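Conserved hypothetical protein (Bacteroides thetaiotaomicron, PDB 2FB6) is of unknown function but folds as a compact single-domain alpha/beta protein around a parallel five-stranded sheet with helices packed against it. Local coordinates at residues 9-14 and 112-117; 29-34 and 68-73; 41-46 and 73-78. All coordinates share one frame; numbering follows the deposited sequence. Where two conformers were deposited one is given.

How the interactions relate
The three contacts belong to one parallel sheet and its helical cover. Interaction 1 joins strand 9-14 to the C-terminal strand 113-116 at one edge; interaction 3 pairs strands 41-46 and 73-77, and backbone bonds between 9-14 and 41-46 unite the two, their centres about 10 Å apart. Interaction 2 sets helix 19-36 against the end of helix 58-70, with its centre about 13 Å from that of interaction 1 and 11 Å from that of interaction 3, and shares T73 with the latter. The segments of interactions 2 and 3 alternate along the chain, all between the two strands of interaction 1; strand 113-116 returns about a hundred residues later to close the sheet edge.

Interaction 1: 9-14 and 112-117; sequences KLTILW and EKILSI
Residues T11-L13 and I114-S116 pair as parallel strands at one edge of the sheet, where the C-terminal strand lies beside the first strand of the chain. Their N-to-C directions differ by 24°. Four backbone bonds zip the pair: T11 N to K113 O (2.9 Å), L115 N to T11 O, L13 N to L115 O (2.8 Å) and I117 N to L13 O. Between them I114 CA brings a CA-H...O contact to T11 O at 3.2 Å. At the start of the ladder a water takes over: it accepts from K113 N at 2.8 Å and lies within bonding distance of K9 O and E112 OE1.

E112 reaches across this wet end. Its carboxylate meets two protein partners, one on each oxygen. K9, with CG anti to the backbone N (chi1 -176°) and the chain extended beyond, runs obliquely past it and forms a salt bridge from NZ to OE2 of E112 at 2.9 Å, on the syn side. The hydroxyl of T11 donates from OG1 to E112 OE1 at 2.6 Å, arriving from above the carboxylate plane, 41° out of it. Y107 of helix 101-109 touches both K9 and E112.

Apolar groups continue the contact on both faces. T11 and I114 lie side by side, with T11 CB 4.0 Å from I114 CG1, and L13 CB follows next to I114 CG2; L108 of helix 101-109 packs on I114. On the face of I12 and L115, I12 CG2 meets I117 CD1 at 3.9 Å, and helix 19-36 touches L10 and I117. The terminal carboxylate of I117 is held by T15 through OXT. Adjacent parallel strands with helices on both faces are characteristic of a three-layer alpha/beta fold, here with the last strand added beside the first.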
ATOM      1  N   LYS A   9      -8.424   2.623 -11.274  1.00 12.95           N
ATOM      2  CA  LYS A   9      -7.393   2.561 -10.226  1.00 12.07           C
ATOM      3  C   LYS A   9      -7.926   2.943  -8.861  1.00 11.57           C
ATOM      4  O   LYS A   9      -8.610   3.966  -8.702  1.00 12.47           O
ATOM      5  CB  LYS A   9      -6.188   3.467 -10.567  1.00 12.44           C
ATOM      6  CG  LYS A   9      -5.034   3.377  -9.554  1.00 12.90           C
ATOM      7  CD  LYS A   9      -3.893   4.314  -9.887  1.00 12.53           C
ATOM      8  CE  LYS A   9      -2.738   4.157  -8.927  1.00 13.68           C
ATOM      9  NZ  LYS A   9      -1.754   5.266  -9.120  1.00 12.90           N
ATOM     10  N   LEU A  10      -7.570   2.134  -7.870  1.00 11.30           N
ATOM     11  CA  LEU A  10      -7.811   2.496  -6.468  1.00 12.24           C
ATOM     12  C   LEU A  10      -6.484   2.665  -5.750  1.00 11.41           C
ATOM     13  O   LEU A  10      -5.594   1.838  -5.901  1.00 11.19           O
ATOM     14  CB  LEU A  10      -8.596   1.387  -5.758  1.00 12.20           C
ATOM     15  CG  LEU A  10      -8.881   1.597  -4.259  1.00 13.98           C
ATOM     16  CD1 LEU A  10      -9.736   2.845  -4.023  1.00 15.52           C
ATOM     17  CD2 LEU A  10      -9.509   0.336  -3.668  1.00 15.68           C
ATOM     18  N   THR A  11      -6.368   3.724  -4.953  1.00 11.58           N
ATOM     19  CA  THR A  11      -5.214   3.928  -4.082  1.00 11.59           C
ATOM     20  C   THR A  11      -5.662   3.824  -2.631  1.00 11.23           C
ATOM     21  O   THR A  11      -6.716   4.346  -2.246  1.00 12.79           O
ATOM     22  CB  THR A  11      -4.566   5.268  -4.376  1.00 12.32           C
ATOM     23  OG1 THR A  11      -3.983   5.172  -5.680  1.00 14.16           O
ATOM     24  CG2 THR A  11      -3.462   5.601  -3.370  1.00 13.22           C
ATOM     25  N   ILE A  12      -4.878   3.106  -1.832  1.00 11.10           N
ATOM     26  CA  ILE A  12      -5.142   3.064  -0.411  1.00 11.71           C
ATOM     27  C   ILE A  12      -3.949   3.686   0.289  1.00 11.25           C
ATOM     28  O   ILE A  12      -2.827   3.220   0.107  1.00 11.93           O
ATOM     29  CB  ILE A  12      -5.352   1.615   0.088  1.00 11.86           C
ATOM     30  CG1 ILE A  12      -6.579   0.990  -0.604  1.00 12.43           C
ATOM     31  CG2 ILE A  12      -5.521   1.593   1.628  1.00 12.54           C
ATOM     32  CD1 ILE A  12      -6.709  -0.516  -0.412  1.00 14.30           C
ATOM     33  N   LEU A  13      -4.194   4.741   1.068  1.00 10.32           N
ATOM     34  CA  LEU A  13      -3.170   5.277   1.952  1.00 11.00           C
ATOM     35  C   LEU A  13      -3.289   4.536   3.282  1.00 11.19           C
ATOM     36  O   LEU A  13      -4.230   4.749   4.052  1.00 11.99           O
ATOM     37  CB  LEU A  13      -3.374   6.777   2.133  1.00 11.04           C
ATOM     38  CG  LEU A  13      -2.430   7.513   3.091  1.00 11.37           C
ATOM     39  CD1 LEU A  13      -0.959   7.376   2.689  1.00 12.97           C
ATOM     40  CD2 LEU A  13      -2.828   8.972   3.174  1.00 12.30           C
ATOM     41  N   TRP A  14      -2.353   3.628   3.524  1.00 11.34           N
ATOM     42  CA  TRP A  14      -2.401   2.760   4.687  1.00 11.54           C
ATOM     43  C   TRP A  14      -1.514   3.359   5.780  1.00 11.64           C
ATOM     44  O   TRP A  14      -0.285   3.295   5.707  1.00 11.23           O
ATOM     45  CB  TRP A  14      -1.927   1.365   4.259  1.00 11.80           C
ATOM     46  CG  TRP A  14      -1.744   0.368   5.347  1.00 12.05           C
ATOM     47  CD1 TRP A  14      -2.056   0.509   6.676  1.00 11.91           C
ATOM     48  CD2 TRP A  14      -1.236  -0.956   5.191  1.00 11.91           C
ATOM     49  NE1 TRP A  14      -1.723  -0.647   7.361  1.00 11.30           N
ATOM     50  CE2 TRP A  14      -1.229  -1.563   6.471  1.00 12.15           C
ATOM     51  CE3 TRP A  14      -0.788  -1.697   4.088  1.00 13.67           C
ATOM     52  CZ2 TRP A  14      -0.777  -2.870   6.677  1.00 12.72           C
ATOM     53  CZ3 TRP A  14      -0.317  -3.005   4.296  1.00 12.87           C
ATOM     54  CH2 TRP A  14      -0.319  -3.574   5.581  1.00 13.22           C
ATOM     55  N   GLU A 112      -7.371  11.084  -7.852  1.00 16.31           N
ATOM     56  CA  GLU A 112      -7.445   9.652  -7.573  1.00 16.48           C
ATOM     57  C   GLU A 112      -8.490   9.297  -6.546  1.00 17.14           C
ATOM     58  O   GLU A 112      -8.856  10.116  -5.693  1.00 18.01           O
ATOM     59  CB  GLU A 112      -6.099   9.112  -7.104  1.00 16.30           C
ATOM     60  CG  GLU A 112      -5.146   8.910  -8.242  1.00 17.02           C
ATOM     61  CD  GLU A 112      -4.352   7.641  -8.108  1.00 17.97           C
ATOM     62  OE1 GLU A 112      -4.914   6.620  -7.633  1.00 20.39           O
ATOM     63  OE2 GLU A 112      -3.170   7.664  -8.504  1.00 18.20           O
ATOM     64  N   LYS A 113      -8.974   8.062  -6.637  1.00 16.89           N
ATOM     65  CA  LYS A 113      -9.817   7.528  -5.588  0.60 16.89           C
ATOM     66  C   LYS A 113      -8.877   6.955  -4.540  1.00 16.97           C
ATOM     67  O   LYS A 113      -8.128   6.013  -4.816  1.00 16.96           O
ATOM     68  CB  LYS A 113     -10.777   6.489  -6.151  0.60 17.00           C
ATOM     69  CG  LYS A 113     -11.673   7.107  -7.204  0.60 18.80           C
ATOM     70  CD  LYS A 113     -12.541   6.103  -7.894  0.60 20.81           C
ATOM     71  CE  LYS A 113     -13.249   6.787  -9.044  0.60 21.86           C
ATOM     72  NZ  LYS A 113     -12.299   7.048 -10.179  0.60 21.71           N
ATOM     73  N   ILE A 114      -8.908   7.564  -3.357  1.00 16.79           N
ATOM     74  CA  ILE A 114      -7.985   7.243  -2.265  1.00 16.53           C
ATOM     75  C   ILE A 114      -8.765   6.946  -0.995  1.00 16.58           C
ATOM     76  O   ILE A 114      -9.476   7.811  -0.487  1.00 18.46           O
ATOM     77  CB  ILE A 114      -6.983   8.414  -1.962  1.00 16.29           C
ATOM     78  CG1 ILE A 114      -6.104   8.722  -3.182  1.00 16.14           C
ATOM     79  CG2 ILE A 114      -6.126   8.112  -0.715  1.00 17.50           C
ATOM     80  CD1 ILE A 114      -5.272  10.011  -3.064  1.00 17.02           C
ATOM     81  N   LEU A 115      -8.637   5.721  -0.504  1.00 15.12           N
ATOM     82  CA  LEU A 115      -9.146   5.387   0.815  1.00 14.91           C
ATOM     83  C   LEU A 115      -8.008   5.617   1.777  1.00 14.77           C
ATOM     84  O   LEU A 115      -6.943   4.994   1.648  1.00 14.63           O
ATOM     85  CB  LEU A 115      -9.562   3.915   0.874  1.00 15.45           C
ATOM     86  CG  LEU A 115     -10.794   3.491   0.070  1.00 15.55           C
ATOM     87  CD1 LEU A 115     -10.951   1.989   0.215  1.00 16.09           C
ATOM     88  CD2 LEU A 115     -12.053   4.246   0.529  1.00 16.88           C
ATOM     89  N   SER A 116      -8.220   6.519   2.727  1.00 15.23           N
ATOM     90  CA  SER A 116      -7.205   6.782   3.733  0.50 15.46           C
ATOM     91  C   SER A 116      -7.539   6.005   4.995  1.00 16.41           C
ATOM     92  O   SER A 116      -8.490   6.326   5.705  1.00 16.57           O
ATOM     93  CB  SER A 116      -7.034   8.286   3.995  0.50 15.61           C
ATOM     94  OG  SER A 116      -8.275   8.950   4.132  0.50 14.94           O
ATOM     95  N   ILE A 117      -6.753   4.954   5.227  1.00 16.87           N
ATOM     96  CA  ILE A 117      -6.943   4.051   6.352  1.00 18.18           C
ATOM     97  C   ILE A 117      -5.621   4.103   7.128  1.00 18.44           C
ATOM     98  O   ILE A 117      -4.799   3.210   7.145  1.00 17.07           O
ATOM     99  CB  ILE A 117      -7.304   2.611   5.883  0.50 18.33           C
ATOM    100  CG1 ILE A 117      -8.461   2.638   4.875  0.50 18.59           C
ATOM    101  CG2 ILE A 117      -7.679   1.732   7.080  0.50 18.53           C
ATOM    102  CD1 ILE A 117      -8.558   1.403   3.997  0.50 16.83           C
ATOM    103  OXT ILE A 117      -5.315   5.137   7.726  1.00 20.21           O
TER
HETATM  104  O   HOH W   1      -7.569   6.408  -8.394  1.00 20.25           O
HETATM  105  O   HOH W   2      -9.920   5.358 -10.687  1.00 22.88           O

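Interaction 2: 29-34 and 68-73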
ATOM      1  N   TYR A  29     -10.198  -6.527   1.132  1.00 12.29           N
ATOM      2  CA  TYR A  29     -10.804  -5.817   0.009  1.00 12.02           C
ATOM      3  C   TYR A  29      -9.807  -5.667  -1.145  1.00 11.65           C
ATOM      4  O   TYR A  29     -10.171  -5.849  -2.309  1.00 11.62           O
ATOM      5  CB  TYR A  29     -11.338  -4.464   0.454  1.00 11.83           C
ATOM      6  CG  TYR A  29     -11.984  -3.704  -0.685  1.00 10.69           C
ATOM      7  CD1 TYR A  29     -13.124  -4.200  -1.336  1.00 10.97           C
ATOM      8  CD2 TYR A  29     -11.466  -2.473  -1.110  1.00 10.79           C
ATOM      9  CE1 TYR A  29     -13.727  -3.492  -2.388  1.00  9.99           C
ATOM     10  CE2 TYR A  29     -12.060  -1.774  -2.152  1.00 12.54           C
ATOM     11  CZ  TYR A  29     -13.176  -2.279  -2.787  1.00 11.77           C
ATOM     12  OH  TYR A  29     -13.723  -1.553  -3.831  1.00 12.16           O
ATOM     13  N   ALA A  30      -8.553  -5.368  -0.828  1.00 12.01           N
ATOM     14  CA  ALA A  30      -7.572  -5.155  -1.881  1.00 11.41           C
ATOM     15  C   ALA A  30      -7.334  -6.451  -2.669  1.00 11.61           C
ATOM     16  O   ALA A  30      -7.352  -6.464  -3.927  1.00 12.38           O
ATOM     17  CB  ALA A  30      -6.274  -4.620  -1.300  1.00 11.64           C
ATOM     18  N   LEU A  31      -7.156  -7.553  -1.943  1.00 11.98           N
ATOM     19  CA  LEU A  31      -6.889  -8.843  -2.598  1.00 12.60           C
ATOM     20  C   LEU A  31      -8.052  -9.298  -3.460  1.00 12.41           C
ATOM     21  O   LEU A  31      -7.867  -9.721  -4.616  1.00 13.08           O
ATOM     22  CB  LEU A  31      -6.538  -9.926  -1.573  1.00 13.02           C
ATOM     23  CG  LEU A  31      -5.095  -9.905  -1.109  1.00 15.03           C
ATOM     24  CD1 LEU A  31      -4.956 -10.672   0.193  1.00 17.06           C
ATOM     25  CD2 LEU A  31      -4.216 -10.510  -2.221  1.00 15.90           C
ATOM     26  N   ASN A  32      -9.260  -9.222  -2.906  1.00 12.19           N
ATOM     27  CA  ASN A  32     -10.430  -9.662  -3.663  1.00 12.26           C
ATOM     28  C   ASN A  32     -10.679  -8.758  -4.858  1.00 12.74           C
ATOM     29  O   ASN A  32     -11.003  -9.238  -5.955  1.00 13.18           O
ATOM     30  CB  ASN A  32     -11.658  -9.743  -2.763  1.00 12.33           C
ATOM     31  CG  ASN A  32     -11.719 -11.055  -2.011  1.00 14.40           C
ATOM     32  OD1 ASN A  32     -12.327 -12.009  -2.484  1.00 18.01           O
ATOM     33  ND2 ASN A  32     -11.060 -11.123  -0.848  1.00 15.55           N
ATOM     34  N   SER A  33     -10.517  -7.450  -4.654  1.00 12.27           N
ATOM     35  CA  SER A  33     -10.674  -6.493  -5.749  1.00 12.73           C
ATOM     36  C   SER A  33      -9.746  -6.810  -6.905  1.00 13.04           C
ATOM     37  O   SER A  33     -10.172  -6.763  -8.076  1.00 12.87           O
ATOM     38  CB  SER A  33     -10.404  -5.059  -5.289  1.00 12.36           C
ATOM     39  OG  SER A  33     -11.436  -4.586  -4.461  1.00 13.73           O
ATOM     40  N   LYS A  34      -8.477  -7.077  -6.584  1.00 12.82           N
ATOM     41  CA  LYS A  34      -7.475  -7.345  -7.615  0.50 13.29           C
ATOM     42  C   LYS A  34      -7.752  -8.678  -8.301  1.00 13.57           C
ATOM     43  O   LYS A  34      -7.765  -8.769  -9.531  1.00 13.73           O
ATOM     44  CB  LYS A  34      -6.062  -7.334  -7.018  0.50 13.37           C
ATOM     45  CG  LYS A  34      -4.940  -7.477  -8.037  0.50 13.50           C
ATOM     46  CD  LYS A  34      -4.816  -6.251  -8.932  0.50 13.47           C
ATOM     47  CE  LYS A  34      -3.787  -6.485 -10.030  0.50 14.13           C
ATOM     48  NZ  LYS A  34      -3.623  -5.301 -10.914  0.50 15.45           N
ATOM     49  N   LEU A  68       1.345  -8.611  -3.143  1.00 13.88           N
ATOM     50  CA  LEU A  68       2.298  -8.384  -4.236  1.00 13.91           C
ATOM     51  C   LEU A  68       2.177  -9.435  -5.337  1.00 14.29           C
ATOM     52  O   LEU A  68       2.263  -9.096  -6.519  1.00 14.45           O
ATOM     53  CB  LEU A  68       3.742  -8.295  -3.727  1.00 13.34           C
ATOM     54  CG  LEU A  68       4.067  -7.031  -2.916  1.00 14.64           C
ATOM     55  CD1 LEU A  68       5.390  -7.169  -2.154  1.00 15.44           C
ATOM     56  CD2 LEU A  68       4.124  -5.781  -3.807  1.00 14.36           C
ATOM     57  N   GLN A  69       1.948 -10.687  -4.950  1.00 15.09           N
ATOM     58  CA  GLN A  69       1.811 -11.779  -5.927  0.60 16.64           C
ATOM     59  C   GLN A  69       0.587 -11.566  -6.811  1.00 15.76           C
ATOM     60  O   GLN A  69       0.578 -11.969  -7.975  1.00 16.01           O
ATOM     61  CB  GLN A  69       1.703 -13.135  -5.227  0.60 16.48           C
ATOM     62  CG  GLN A  69       2.959 -13.618  -4.536  0.60 18.75           C
ATOM     63  CD  GLN A  69       2.743 -14.980  -3.897  0.60 19.22           C
ATOM     64  OE1 GLN A  69       2.617 -15.988  -4.595  0.60 25.31           O
ATOM     65  NE2 GLN A  69       2.680 -15.016  -2.570  0.60 24.67           N
ATOM     66  N   SER A  70      -0.455 -10.940  -6.262  1.00 14.92           N
ATOM     67  CA  SER A  70      -1.679 -10.713  -7.043  1.00 14.33           C
ATOM     68  C   SER A  70      -1.547  -9.542  -8.025  1.00 13.79           C
ATOM     69  O   SER A  70      -2.432  -9.331  -8.845  1.00 14.32           O
ATOM     70  CB  SER A  70      -2.865 -10.441  -6.115  1.00 14.86           C
ATOM     71  OG  SER A  70      -2.816  -9.106  -5.636  1.00 16.12           O
ATOM     72  N   GLY A  71      -0.473  -8.764  -7.918  1.00 13.53           N
ATOM     73  CA  GLY A  71      -0.278  -7.616  -8.798  1.00 13.16           C
ATOM     74  C   GLY A  71      -0.655  -6.271  -8.214  1.00 12.71           C
ATOM     75  O   GLY A  71      -0.593  -5.259  -8.918  1.00 12.74           O
ATOM     76  N   ILE A  72      -1.063  -6.251  -6.943  1.00 12.45           N
ATOM     77  CA  ILE A  72      -1.205  -4.986  -6.215  1.00 11.75           C
ATOM     78  C   ILE A  72       0.195  -4.390  -6.059  1.00 11.63           C
ATOM     79  O   ILE A  72       1.142  -5.118  -5.763  1.00 12.17           O
ATOM     80  CB  ILE A  72      -1.806  -5.266  -4.825  1.00 11.60           C
ATOM     81  CG1 ILE A  72      -3.260  -5.720  -4.959  1.00 11.46           C
ATOM     82  CG2 ILE A  72      -1.725  -4.038  -3.891  1.00 12.25           C
ATOM     83  CD1 ILE A  72      -3.797  -6.445  -3.729  1.00 11.22           C
ATOM     84  N   THR A  73       0.341  -3.089  -6.304  1.00 11.27           N
ATOM     85  CA  THR A  73       1.636  -2.438  -6.094  1.00 11.54           C
ATOM     86  C   THR A  73       1.655  -1.868  -4.677  1.00 11.58           C
ATOM     87  O   THR A  73       0.631  -1.417  -4.173  1.00 11.01           O
ATOM     88  CB  THR A  73       1.931  -1.336  -7.154  1.00 12.10           C
ATOM     89  OG1 THR A  73       0.884  -0.362  -7.147  1.00 12.75           O
ATOM     90  CG2 THR A  73       1.991  -1.939  -8.548  1.00 13.65           C
TER
HETATM   91  O   HOH W   3      -2.282  -3.129  -9.554  1.00 15.93           O
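A Schellman motif ends helix 58-70, and K34 of helix 19-36 lies against it, touching S70 and G71. G71 leaves the helix with positive phi (99°), a conformation suited to glycine, and its N bonds back to L68 O. The aliphatic part of K34 covers this turn: CG comes 3.2 Å from S70 O and 3.6 Å from S70 OG. A bend at chi2 (69°) turns CD, and farther along the chain CE lies 3.6 Å from G71 O. No direct hydrogen bond joins the two segments; instead a water accepts from K34 NZ at 2.9 Å and donates to G71 O at 2.8 Å. The ammonium group also bonds to K40 O, while S70 OG turns back to M67 O in its own helix.

Beyond the turn, I72 packs against K34 and the helix. I72 CG1 touches K34 CB at 3.8 Å, and I72 CD1 reaches the helix backbone at A30 O and packs on A30 CB at 3.9 Å. L31 CD2 lies 3.9 Å from S70 OG. I72 also rests on I42 and I44 of strand 41-46, and L31 on M67, placing the contact where two neighbouring helices meet above the sheet, just before strand 73-77 begins.

Interaction 3: 41-46 and 73-78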
ATOM      1  N   HIS A  41      -6.276  -1.749 -11.273  1.00 13.24           N
ATOM      2  CA  HIS A  41      -5.013  -1.305 -10.659  1.00 12.69           C
ATOM      3  C   HIS A  41      -5.280  -0.958  -9.223  1.00 12.45           C
ATOM      4  O   HIS A  41      -6.231  -0.249  -8.949  1.00 12.49           O
ATOM      5  CB  HIS A  41      -4.478  -0.061 -11.391  1.00 14.31           C
ATOM      6  CG  HIS A  41      -4.338  -0.272 -12.864  1.00 16.55           C
ATOM      7  ND1 HIS A  41      -5.269   0.180 -13.773  1.00 19.64           N
ATOM      8  CD2 HIS A  41      -3.406  -0.941 -13.580  1.00 20.02           C
ATOM      9  CE1 HIS A  41      -4.908  -0.188 -14.992  1.00 19.79           C
ATOM     10  NE2 HIS A  41      -3.781  -0.867 -14.901  1.00 21.43           N
ATOM     11  N   ILE A  42      -4.425  -1.448  -8.321  1.00 11.33           N
ATOM     12  CA  ILE A  42      -4.524  -1.076  -6.911  1.00 12.21           C
ATOM     13  C   ILE A  42      -3.127  -0.768  -6.412  1.00 11.57           C
ATOM     14  O   ILE A  42      -2.205  -1.582  -6.558  1.00 12.07           O
ATOM     15  CB  ILE A  42      -5.127  -2.188  -6.028  1.00 12.17           C
ATOM     16  CG1 ILE A  42      -6.520  -2.618  -6.548  1.00 12.98           C
ATOM     17  CG2 ILE A  42      -5.171  -1.724  -4.561  1.00 13.16           C
ATOM     18  CD1 ILE A  42      -7.176  -3.697  -5.736  1.00 14.27           C
ATOM     19  N   ASN A  43      -2.972   0.439  -5.885  1.00 10.91           N
ATOM     20  CA  ASN A  43      -1.719   0.881  -5.294  0.50 11.07           C
ATOM     21  C   ASN A  43      -1.912   1.139  -3.804  1.00 11.24           C
ATOM     22  O   ASN A  43      -2.863   1.821  -3.417  1.00 11.97           O
ATOM     23  CB  ASN A  43      -1.253   2.179  -5.964  0.50 11.46           C
ATOM     24  CG  ASN A  43       0.056   2.698  -5.387  0.50 11.40           C
ATOM     25  OD1 ASN A  43       0.133   3.833  -4.901  0.50 13.08           O
ATOM     26  ND2 ASN A  43       1.093   1.874  -5.444  0.50 11.33           N
ATOM     27  N   ILE A  44      -1.002   0.615  -2.986  1.00 10.78           N
ATOM     28  CA  ILE A  44      -1.081   0.812  -1.543  1.00 11.54           C
ATOM     29  C   ILE A  44       0.145   1.588  -1.101  1.00 10.48           C
ATOM     30  O   ILE A  44       1.259   1.230  -1.464  1.00 10.47           O
ATOM     31  CB  ILE A  44      -1.174  -0.538  -0.780  1.00 11.33           C
ATOM     32  CG1 ILE A  44      -2.439  -1.318  -1.229  1.00 13.15           C
ATOM     33  CG2 ILE A  44      -1.165  -0.270   0.753  1.00 13.63           C
ATOM     34  CD1 ILE A  44      -2.612  -2.659  -0.594  1.00 14.57           C
ATOM     35  N   ILE A  45      -0.085   2.657  -0.345  1.00 10.20           N
ATOM     36  CA  ILE A  45       0.993   3.501   0.178  1.00 10.26           C
ATOM     37  C   ILE A  45       1.131   3.220   1.676  1.00 11.00           C
ATOM     38  O   ILE A  45       0.193   3.432   2.435  1.00 11.61           O
ATOM     39  CB  ILE A  45       0.683   5.002  -0.009  1.00 10.79           C
ATOM     40  CG1 ILE A  45       0.376   5.335  -1.479  1.00 10.96           C
ATOM     41  CG2 ILE A  45       1.841   5.838   0.547  1.00 11.51           C
ATOM     42  CD1 ILE A  45      -0.304   6.692  -1.623  1.00 13.56           C
ATOM     43  N   LEU A  46       2.300   2.735   2.075  1.00 10.85           N
ATOM     44  CA  LEU A  46       2.608   2.507   3.485  0.50 11.54           C
ATOM     45  C   LEU A  46       3.262   3.747   4.065  1.00 11.54           C
ATOM     46  O   LEU A  46       4.371   4.107   3.681  1.00 12.00           O
ATOM     47  CB  LEU A  46       3.567   1.331   3.631  0.50 11.84           C
ATOM     48  CG  LEU A  46       2.968  -0.055   3.467  0.50 11.60           C
ATOM     49  CD1 LEU A  46       4.057  -1.100   3.450  0.50 11.33           C
ATOM     50  CD2 LEU A  46       2.019  -0.315   4.614  0.50 13.26           C
ATOM     51  N   THR A  73       0.341  -3.089  -6.304  1.00 11.27           N
ATOM     52  CA  THR A  73       1.636  -2.438  -6.094  1.00 11.54           C
ATOM     53  C   THR A  73       1.655  -1.868  -4.677  1.00 11.58           C
ATOM     54  O   THR A  73       0.631  -1.417  -4.173  1.00 11.01           O
ATOM     55  CB  THR A  73       1.931  -1.336  -7.154  1.00 12.10           C
ATOM     56  OG1 THR A  73       0.884  -0.362  -7.147  1.00 12.75           O
ATOM     57  CG2 THR A  73       1.991  -1.939  -8.548  1.00 13.65           C
ATOM     58  N   ILE A  74       2.816  -1.892  -4.032  1.00 10.99           N
ATOM     59  CA  ILE A  74       2.956  -1.374  -2.663  1.00 10.84           C
ATOM     60  C   ILE A  74       4.233  -0.559  -2.576  1.00 10.87           C
ATOM     61  O   ILE A  74       5.280  -1.029  -2.991  1.00 11.29           O
ATOM     62  CB  ILE A  74       2.986  -2.493  -1.586  1.00 11.19           C
ATOM     63  CG1 ILE A  74       1.799  -3.445  -1.778  1.00 12.49           C
ATOM     64  CG2 ILE A  74       2.954  -1.845  -0.180  1.00 11.44           C
ATOM     65  CD1 ILE A  74       1.754  -4.592  -0.787  1.00 12.31           C
ATOM     66  N   GLU A  75       4.115   0.678  -2.090  1.00 10.23           N
ATOM     67  CA  GLU A  75       5.255   1.576  -1.949  1.00 10.96           C
ATOM     68  C   GLU A  75       5.228   2.148  -0.546  1.00 10.83           C
ATOM     69  O   GLU A  75       4.154   2.293   0.039  1.00 12.16           O
ATOM     70  CB  GLU A  75       5.214   2.685  -3.006  1.00 10.92           C
ATOM     71  CG  GLU A  75       3.882   3.456  -3.064  1.00 11.18           C
ATOM     72  CD  GLU A  75       3.814   4.484  -4.193  1.00 12.83           C
ATOM     73  OE1 GLU A  75       4.832   4.673  -4.892  1.00 16.16           O
ATOM     74  OE2 GLU A  75       2.744   5.107  -4.365  1.00 14.17           O
ATOM     75  N   ALA A  76       6.409   2.392   0.011  1.00 11.19           N
ATOM     76  CA  ALA A  76       6.506   2.871   1.383  1.00 11.73           C
ATOM     77  C   ALA A  76       7.294   4.158   1.420  1.00 11.56           C
ATOM     78  O   ALA A  76       8.264   4.325   0.670  1.00 11.94           O
ATOM     79  CB  ALA A  76       7.181   1.821   2.279  1.00 12.20           C
ATOM     80  N   CYS A  77       6.879   5.046   2.317  1.00 12.07           N
ATOM     81  CA  CYS A  77       7.550   6.306   2.551  1.00 11.06           C
ATOM     82  C   CYS A  77       9.000   6.064   2.965  1.00 11.22           C
ATOM     83  O   CYS A  77       9.253   5.453   3.993  1.00 10.95           O
ATOM     84  CB  CYS A  77       6.780   7.108   3.608  1.00 11.89           C
ATOM     85  SG  CYS A  77       7.624   8.586   4.215  1.00 14.83           S
ATOM     86  N   GLN A  78       9.948   6.537   2.155  1.00 10.20           N
ATOM     87  CA  GLN A  78      11.363   6.352   2.453  1.00 10.74           C
ATOM     88  C   GLN A  78      11.791   7.099   3.708  1.00 10.56           C
ATOM     89  O   GLN A  78      12.661   6.606   4.445  1.00 11.30           O
ATOM     90  CB  GLN A  78      12.230   6.750   1.251  1.00 10.76           C
ATOM     91  CG  GLN A  78      13.724   6.563   1.482  1.00 11.47           C
ATOM     92  CD  GLN A  78      14.526   6.592   0.188  1.00 13.72           C
ATOM     93  OE1 GLN A  78      13.983   6.364  -0.897  1.00 15.43           O
ATOM     94  NE2 GLN A  78      15.814   6.877   0.298  1.00 15.80           N
TER
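The backbones of I44 and L46 bond to T73, E75 and C77 in parallel strands of the buried sheet centre, which sets I44 beside I74 and L46 beside A76. Five bonds alternate along the ladder: T73 N to I42 O (3.0 Å), I44 N to T73 O, E75 N to I44 O, L46 N to E75 O (2.8 Å) and C77 N to L46 O (3.0 Å). The bond from L46 N is nearly straight, 173° at the hydrogen. CA-H...O contacts fill the gaps, among them I74 CA to I44 O at 3.3 Å.

Polar side chains share one face. The amide group of N43 stands between the hydroxyl of T73 and the carboxylate of E75, its plane turned 77° from the latter. E75 lies side by side with I45, its OE2 3.7 Å from I45 CG1. This buried carboxylate is satisfied by a salt bridge from R98 to OE1 and a hydrogen bond between Y107 OH and OE2.

Apolar packing occupies the other face. L46 crosses I74 obliquely, CD1 to I74 CG2 at 3.9 Å, and L46 CB meets A76 CB at 3.9 Å.

Strand 9-14 flanks 41-46, with W14 touching I44 and L46. Helix 58-70 covers I74 through I64 and L68, while C77 N-caps the helix 78-84 that follows.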